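Local coordinates for putative secreted protein (Streptomyces sp. SirexAA-E, PDB 4PEY), which hydrolyses laminarin and laminarioligosaccharides as a secreted exo-beta-1,3-glucanase of glycoside hydrolase family 55, yielding glucose and laminaribiose as end products, at residues Y232-P237 / V306-G311; L525-L530 / D545-D550; V339-G342 / T348-E351. The protein carries 1 engineered substitution. All blocks are in the same frame, centred on the assembly; numbering follows the deposited sequence.

Contact 1. Residues Y232-P237 / V306-G311; sequences YKVFVP and VALGLG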
loop_
_atom_site.group_PDB
_atom_site.type_symbol
_atom_site.label_atom_id
_atom_site.label_comp_id
_atom_site.label_asym_id
_atom_site.label_seq_id
_atom_site.Cartn_x
_atom_site.Cartn_y
_atom_site.Cartn_z
ATOM N N TYR A 232 15.905 -20.072 -8.948
ATOM C CA TYR A 232 15.130 -19.017 -8.289
ATOM C C TYR A 232 16.005 -18.262 -7.296
ATOM O O TYR A 232 16.743 -18.871 -6.515
ATOM C CB TYR A 232 13.904 -19.581 -7.560
ATOM C CG TYR A 232 12.744 -19.933 -8.458
ATOM C CD1 TYR A 232 11.999 -18.942 -9.091
ATOM C CD2 TYR A 232 12.380 -21.257 -8.658
ATOM C CE1 TYR A 232 10.933 -19.266 -9.912
ATOM C CE2 TYR A 232 11.321 -21.587 -9.478
ATOM C CZ TYR A 232 10.601 -20.592 -10.099
ATOM O OH TYR A 232 9.542 -20.928 -10.910
ATOM N N LYS A 233 15.922 -16.933 -7.344
ATOM C CA LYS A 233 16.581 -16.059 -6.381
ATOM C C LYS A 233 15.644 -14.915 -6.037
ATOM O O LYS A 233 14.664 -14.672 -6.741
ATOM C CB LYS A 233 17.893 -15.506 -6.939
ATOM C CG LYS A 233 18.870 -16.576 -7.384
ATOM C CD LYS A 233 20.236 -16.013 -7.701
ATOM C CE LYS A 233 21.191 -17.128 -8.115
ATOM N NZ LYS A 233 22.528 -16.615 -8.528
ATOM N N VAL A 234 15.951 -14.205 -4.958
ATOM C CA VAL A 234 15.244 -12.975 -4.655
ATOM C C VAL A 234 16.219 -11.815 -4.790
ATOM O O VAL A 234 17.298 -11.822 -4.182
ATOM C CB VAL A 234 14.617 -13.002 -3.252
ATOM C CG1 VAL A 234 14.073 -11.617 -2.887
ATOM C CG2 VAL A 234 13.519 -14.059 -3.190
ATOM N N PHE A 235 15.857 -10.839 -5.619
ATOM C CA PHE A 235 16.704 -9.672 -5.798
ATOM C C PHE A 235 16.369 -8.654 -4.732
ATOM O O PHE A 235 15.190 -8.380 -4.480
ATOM C CB PHE A 235 16.549 -9.054 -7.188
ATOM C CG PHE A 235 17.553 -7.972 -7.468
ATOM C CD1 PHE A 235 18.895 -8.283 -7.639
ATOM C CD2 PHE A 235 17.165 -6.646 -7.534
ATOM C CE1 PHE A 235 19.829 -7.287 -7.887
ATOM C CE2 PHE A 235 18.095 -5.646 -7.789
ATOM C CZ PHE A 235 19.428 -5.971 -7.958
ATOM N N VAL A 236 17.414 -8.112 -4.102
ATOM C CA VAL A 236 17.267 -7.165 -3.002
ATOM C C VAL A 236 17.927 -5.839 -3.385
ATOM O O VAL A 236 19.133 -5.660 -3.214
ATOM C CB VAL A 236 17.891 -7.704 -1.696
ATOM C CG1 VAL A 236 17.647 -6.736 -0.550
ATOM C CG2 VAL A 236 17.314 -9.072 -1.356
ATOM N N PRO A 237 17.141 -4.914 -3.948
ATOM C CA PRO A 237 17.691 -3.616 -4.371
ATOM C C PRO A 237 18.358 -2.848 -3.234
ATOM O O PRO A 237 17.897 -2.901 -2.090
ATOM C CB PRO A 237 16.455 -2.865 -4.878
ATOM C CG PRO A 237 15.543 -3.959 -5.348
ATOM C CD PRO A 237 15.733 -5.076 -4.356
ATOM N N VAL A 306 14.613 -10.788 4.904
ATOM C CA VAL A 306 13.555 -10.525 3.937
ATOM C C VAL A 306 12.340 -11.390 4.266
ATOM O O VAL A 306 12.470 -12.599 4.453
ATOM C CB VAL A 306 14.020 -10.820 2.489
ATOM C CG1 VAL A 306 12.877 -10.623 1.491
ATOM C CG2 VAL A 306 15.201 -9.936 2.115
ATOM N N ALA A 307 11.164 -10.770 4.338
ATOM C CA ALA A 307 9.923 -11.502 4.512
ATOM C C ALA A 307 9.022 -11.086 3.363
ATOM O O ALA A 307 8.410 -10.015 3.396
ATOM C CB ALA A 307 9.282 -11.200 5.860
ATOM N N LEU A 308 8.978 -11.935 2.340
ATOM C CA LEU A 308 8.370 -11.598 1.057
ATOM C C LEU A 308 7.150 -12.452 0.789
ATOM O O LEU A 308 7.246 -13.680 0.815
ATOM C CB LEU A 308 9.395 -11.787 -0.072
ATOM C CG LEU A 308 8.944 -11.558 -1.522
ATOM C CD1 LEU A 308 8.447 -10.124 -1.732
ATOM C CD2 LEU A 308 10.082 -11.906 -2.496
ATOM N N GLY A 309 6.008 -11.815 0.529
ATOM C CA GLY A 309 4.794 -12.543 0.216
ATOM C C GLY A 309 4.480 -12.571 -1.271
ATOM O O GLY A 309 4.763 -11.615 -1.998
ATOM N N LEU A 310 3.896 -13.682 -1.712
ATOM C CA LEU A 310 3.390 -13.845 -3.070
ATOM C C LEU A 310 1.872 -13.964 -3.035
ATOM O O LEU A 310 1.317 -14.476 -2.068
ATOM C CB LEU A 310 3.990 -15.097 -3.729
ATOM C CG LEU A 310 5.511 -15.245 -3.711
ATOM C CD1 LEU A 310 5.939 -16.593 -4.296
ATOM C CD2 LEU A 310 6.154 -14.095 -4.468
ATOM N N GLY A 311 1.199 -13.522 -4.096
ATOM C CA GLY A 311 -0.232 -13.759 -4.242
ATOM C C GLY A 311 -1.104 -13.277 -3.089
ATOM O O GLY A 311 -2.091 -13.934 -2.735
#

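Contact 2. Residues L525-L530 / D545-D550; sequences LLVVSL and DPTSGD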
loop_
_atom_site.group_PDB
_atom_site.type_symbol
_atom_site.label_atom_id
_atom_site.label_comp_id
_atom_site.label_asym_id
_atom_site.label_seq_id
_atom_site.Cartn_x
_atom_site.Cartn_y
_atom_site.Cartn_z
ATOM N N LEU A 525 -2.749 20.380 1.590
ATOM C CA LEU A 525 -3.737 19.645 2.379
ATOM C C LEU A 525 -5.138 19.842 1.816
ATOM O O LEU A 525 -5.454 20.905 1.272
ATOM C CB LEU A 525 -3.731 20.120 3.831
ATOM C CG LEU A 525 -2.428 20.011 4.618
ATOM C CD1 LEU A 525 -2.626 20.543 6.029
ATOM C CD2 LEU A 525 -1.943 18.572 4.639
ATOM N N LEU A 526 -5.994 18.838 1.973
ATOM C CA LEU A 526 -7.394 19.001 1.589
ATOM C C LEU A 526 -8.306 18.099 2.396
ATOM O O LEU A 526 -7.898 17.018 2.848
ATOM C CB LEU A 526 -7.543 18.739 0.083
ATOM C CG LEU A 526 -7.123 17.352 -0.415
ATOM C CD1 LEU A 526 -8.162 16.682 -1.322
ATOM C CD2 LEU A 526 -5.728 17.414 -1.041
ATOM N N VAL A 527 -9.537 18.561 2.595
ATOM C CA VAL A 527 -10.590 17.707 3.135
ATOM C C VAL A 527 -11.802 17.769 2.208
ATOM O O VAL A 527 -12.028 18.765 1.516
ATOM C CB VAL A 527 -10.987 18.088 4.587
ATOM C CG1 VAL A 527 -9.790 17.929 5.525
ATOM C CG2 VAL A 527 -11.566 19.510 4.663
ATOM N N VAL A 528 -12.566 16.682 2.170
ATOM C CA VAL A 528 -13.680 16.579 1.234
ATOM C C VAL A 528 -14.839 15.844 1.888
ATOM O O VAL A 528 -14.641 14.761 2.456
ATOM C CB VAL A 528 -13.303 15.808 -0.066
ATOM C CG1 VAL A 528 -14.384 16.005 -1.115
ATOM C CG2 VAL A 528 -11.932 16.224 -0.612
ATOM N N SER A 529 -16.034 16.432 1.830
ATOM C CA SER A 529 -17.250 15.714 2.193
ATOM C C SER A 529 -17.814 15.033 0.963
ATOM O O SER A 529 -18.041 15.685 -0.053
ATOM C CB SER A 529 -18.304 16.659 2.782
ATOM O OG SER A 529 -19.566 16.012 2.885
ATOM N N LEU A 530 -18.059 13.730 1.058
ATOM C CA LEU A 530 -18.595 12.995 -0.077
ATOM C C LEU A 530 -20.124 13.121 -0.094
ATOM O O LEU A 530 -20.835 12.501 0.708
ATOM C CB LEU A 530 -18.141 11.526 -0.025
ATOM C CG LEU A 530 -16.621 11.337 0.142
ATOM C CD1 LEU A 530 -16.250 9.867 0.254
ATOM C CD2 LEU A 530 -15.850 12.019 -0.998
ATOM N N ASP A 545 -11.167 26.535 5.229
ATOM C CA ASP A 545 -12.624 26.646 5.166
ATOM C C ASP A 545 -13.305 25.347 5.575
ATOM O O ASP A 545 -12.771 24.265 5.341
ATOM C CB ASP A 545 -13.092 27.008 3.751
ATOM C CG ASP A 545 -12.607 28.363 3.288
ATOM O OD1 ASP A 545 -12.183 29.185 4.127
ATOM O OD2 ASP A 545 -12.677 28.610 2.064
ATOM N N PRO A 546 -14.511 25.449 6.152
ATOM C CA PRO A 546 -15.327 24.242 6.281
ATOM C C PRO A 546 -15.717 23.731 4.904
ATOM O O PRO A 546 -15.719 24.503 3.946
ATOM C CB PRO A 546 -16.561 24.728 7.045
ATOM C CG PRO A 546 -16.653 26.191 6.698
ATOM C CD PRO A 546 -15.226 26.656 6.604
ATOM N N THR A 547 -16.043 22.452 4.785
ATOM C CA THR A 547 -16.694 22.009 3.562
ATOM C C THR A 547 -18.151 22.471 3.617
ATOM O O THR A 547 -18.703 22.693 4.701
ATOM C CB THR A 547 -16.609 20.485 3.379
ATOM O OG1 THR A 547 -17.182 19.812 4.512
ATOM C CG2 THR A 547 -15.148 20.049 3.207
ATOM N N SER A 548 -18.765 22.640 2.451
ATOM C CA SER A 548 -20.174 23.034 2.391
ATOM C C SER A 548 -20.836 22.450 1.153
ATOM O O SER A 548 -20.153 21.986 0.242
ATOM C CB SER A 548 -20.315 24.558 2.401
ATOM O OG SER A 548 -19.853 25.129 1.195
ATOM N N GLY A 549 -22.166 22.463 1.127
ATOM C CA GLY A 549 -22.915 21.916 0.007
ATOM C C GLY A 549 -22.904 20.397 -0.017
ATOM O O GLY A 549 -22.373 19.753 0.892
ATOM N N ASP A 550 -23.501 19.819 -1.055
ATOM C CA ASP A 550 -23.447 18.374 -1.249
ATOM C C ASP A 550 -22.743 18.028 -2.555
ATOM O O ASP A 550 -22.959 16.953 -3.121
ATOM C CB ASP A 550 -24.846 17.752 -1.226
ATOM C CG ASP A 550 -25.743 18.236 -2.365
ATOM O OD1 ASP A 550 -25.293 19.034 -3.215
ATOM O OD2 ASP A 550 -26.915 17.796 -2.418
HETATM O O HOH W 1 -20.182 17.409 -0.463
#

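Contact 3. Residues V339-G342 / T348-E351; sequences VDAG and TLVE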
loop_
_atom_site.group_PDB
_atom_site.type_symbol
_atom_site.label_atom_id
_atom_site.label_comp_id
_atom_site.label_asym_id
_atom_site.label_seq_id
_atom_site.Cartn_x
_atom_site.Cartn_y
_atom_site.Cartn_z
ATOM N N VAL A 339 -2.214 -8.397 6.520
ATOM C CA VAL A 339 -2.482 -8.812 7.893
ATOM C C VAL A 339 -3.960 -8.579 8.152
ATOM O O VAL A 339 -4.443 -7.466 8.014
ATOM C CB VAL A 339 -1.618 -8.046 8.919
ATOM C CG1 VAL A 339 -1.987 -8.458 10.349
ATOM C CG2 VAL A 339 -0.143 -8.317 8.656
ATOM N N ASP A 340 -4.665 -9.648 8.506
ATOM C CA ASP A 340 -6.122 -9.670 8.581
ATOM C C ASP A 340 -6.532 -9.971 10.022
ATOM O O ASP A 340 -6.271 -11.068 10.517
ATOM C CB ASP A 340 -6.646 -10.735 7.601
ATOM C CG ASP A 340 -8.141 -10.660 7.350
ATOM O OD1 ASP A 340 -8.764 -9.604 7.586
ATOM O OD2 ASP A 340 -8.689 -11.681 6.876
ATOM N N ALA A 341 -7.145 -9.003 10.705
ATOM C CA ALA A 341 -7.479 -9.161 12.125
ATOM C C ALA A 341 -8.412 -10.340 12.386
ATOM O O ALA A 341 -9.327 -10.622 11.600
ATOM C CB ALA A 341 -8.096 -7.877 12.678
ATOM N N GLY A 342 -8.172 -11.029 13.498
ATOM C CA GLY A 342 -9.103 -12.031 13.983
ATOM C C GLY A 342 -10.206 -11.361 14.787
ATOM O O GLY A 342 -10.101 -10.181 15.144
ATOM N N THR A 348 -2.059 -4.908 19.220
ATOM C CA THR A 348 -1.385 -4.416 18.013
ATOM C C THR A 348 -1.398 -5.519 16.964
ATOM O O THR A 348 -1.413 -6.694 17.324
ATOM C CB THR A 348 0.079 -4.010 18.267
ATOM O OG1 THR A 348 0.812 -5.154 18.725
ATOM C CG2 THR A 348 0.189 -2.891 19.298
ATOM N N LEU A 349 -1.394 -5.160 15.680
ATOM C CA LEU A 349 -1.290 -6.173 14.625
ATOM C C LEU A 349 0.144 -6.310 14.096
ATOM O O LEU A 349 0.610 -7.418 13.829
ATOM C CB LEU A 349 -2.255 -5.865 13.471
ATOM C CG LEU A 349 -3.734 -6.078 13.828
ATOM C CD1 LEU A 349 -4.656 -5.541 12.759
ATOM C CD2 LEU A 349 -4.058 -7.555 14.103
ATOM N N VAL A 350 0.830 -5.180 13.938
ATOM C CA VAL A 350 2.216 -5.143 13.467
ATOM C C VAL A 350 3.019 -4.176 14.331
ATOM O O VAL A 350 2.595 -3.032 14.528
ATOM C CB VAL A 350 2.306 -4.698 11.985
ATOM C CG1 VAL A 350 3.763 -4.627 11.521
ATOM C CG2 VAL A 350 1.479 -5.625 11.083
ATOM N N GLU A 351 4.157 -4.639 14.854
ATOM C CA GLU A 351 5.077 -3.782 15.599
ATOM C C GLU A 351 6.441 -3.779 14.935
ATOM O O GLU A 351 7.022 -4.839 14.709
ATOM C CB GLU A 351 5.219 -4.240 17.055
ATOM C CG GLU A 351 3.954 -4.090 17.866
ATOM C CD GLU A 351 4.099 -4.584 19.300
ATOM O OE1 GLU A 351 5.244 -4.770 19.773
ATOM O OE2 GLU A 351 3.053 -4.784 19.957
#

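Contact 1. Residues Y232-P237 / V306-G311
Leu308 carries its CG trans to the backbone N (chi1 177°), and a second torsion of 60° leaves CD2 extended away from CA, so the leucine reaches its full length toward Val234. Val234 answers with CG1 opposite its own N (chi1 171°) and CG2 opposite its carbonyl carbon, which spreads a two-methyl fork at the leucine. The end of Leu308 enters this fork almost symmetrically: CD2 lies 4.0 Å from Val234 CG1 and 4.1 Å from Val234 CG2, and the two side chains meet tip to tip. The second pair behaves differently. Val236 and Val306 lie alongside with opposed directions and touch through a single methyl each, CG2 to CG2 at 4.2 Å. The backbones stay well apart, with 9.0 Å between the CA atoms of Val234 and Leu308, so the segments meet through side chains and are not paired as neighbouring strands. Strand 231-243 has its own backbone partners in strands 224-228 and 255-259, while strand 306-309 belongs to the parallel coils of the second beta-helix, as expected for this family. Leu258 and Phe263 extend the apolar patch, each touching Val306. With only aliphatic carbons meeting, all on buried residues, cohesion across the two segments would rest on dispersion and the exclusion of water.

Contact 2. Residues L525-L530 / D545-D550
Thr547 meets Val527 and Ser529 through the two branches at its CB, a carbon whose bond from CA is aimed at strand 525-529. One branch, CG2, lies 3.8 Å from Val527 O and 3.9 Å from Val527 CG2, and the two side chains cross at about a right angle; Val528 CA is next, 4.3 Å from the same methyl. The other branch, OG1, sits over the backbone, flanked by both N and the carbonyl carbon (chi1 57°), and passes 3.8 Å from Ser529 CB. Since Ser529 CB is a carbon, this is van der Waals contact; the hydroxyl has its hydrogen bonds with Gln535 OE1 and Tyr536 N, and Ser529 OG bonds to Gly534 O. A buried polar atom is thus satisfied beside an apolar methyl contact. Further along, a water lies 2.8 Å from Ser529 O and makes a weak bond to Gly549 O, which Gln535 NE2 also reaches. Just beyond, Leu530 touches a bound glucose, so the strand runs up to the glycan pocket. In the fold, strand 520-529 lies between 489-498, parallel to it, and 555-560, antiparallel; loop 545-550 packs over its end, with Thr547 bonded to strand 535-536 and touching Ser555 of strand 555-560.

Contact 3. Residues V339-G342 / T348-E351
Val339, Ala341, Leu349 and Val350, which meet across this contact, contain no flat side-chain group; the planar carboxylates of Asp340 and Glu351 both lie outside the interface. The Asp340 carboxylate forms a salt bridge with Arg374, and its side chain packs on Thr314 and Ile316. Glu351 OE2 is met on its anti side by Thr348 OG1, which donates over 2.6 Å from a point 18° out of the carboxylate plane; this bond lies within segment 348-351, and Thr348 OG1 is also hydrogen-bonded to Thr322 OG1. What remains between the segments is aliphatic. With chi1 of 177°, Val339 divides its methyls between two neighbours: CG1 lies 4.1 Å from Leu349 CB, and CG2 lies 4.0 Å from Val350 CG2. Leu349 runs alongside Val339, pointing the other way, and extends to Ala341, its CD1 standing 4.2 Å from Ala341 CB. The chain turns a corner at Leu349. Strands 337-340 and 348-352 pair in different sheets of the parallel beta-helix, and the leucine packs between them. Val373, Pro317, Ser386 and Ala383 also touch it, placing it among successive coils. The side chain of Ala341 is about 9 Å from that of the substrate-binding Arg403. Chemically, the charged and hydroxyl groups have polar partners away from the interface, and the contact between the segments consists of buried aliphatic packing and makes no polar demand.

From the N terminus the contacts close in the order 1, 3, 2. Contact 1 spans the longest excursion, 68 residues, and brings strand 231-243, which follows the first set of coils, against an early strand of the second. Contact 3 then shuts a short turn of five residues, joining two faces of that second beta-helix. Contact 2 closes last, folding the loop of 545-550 over strand 520-529 after 14 intervening residues. None nests in or crosses another. Centres of contacts 1 and 3 lie about 21 Å apart and those of contacts 1 and 2 about 42 Å apart, the latter pair on opposite sides of the chain's centre.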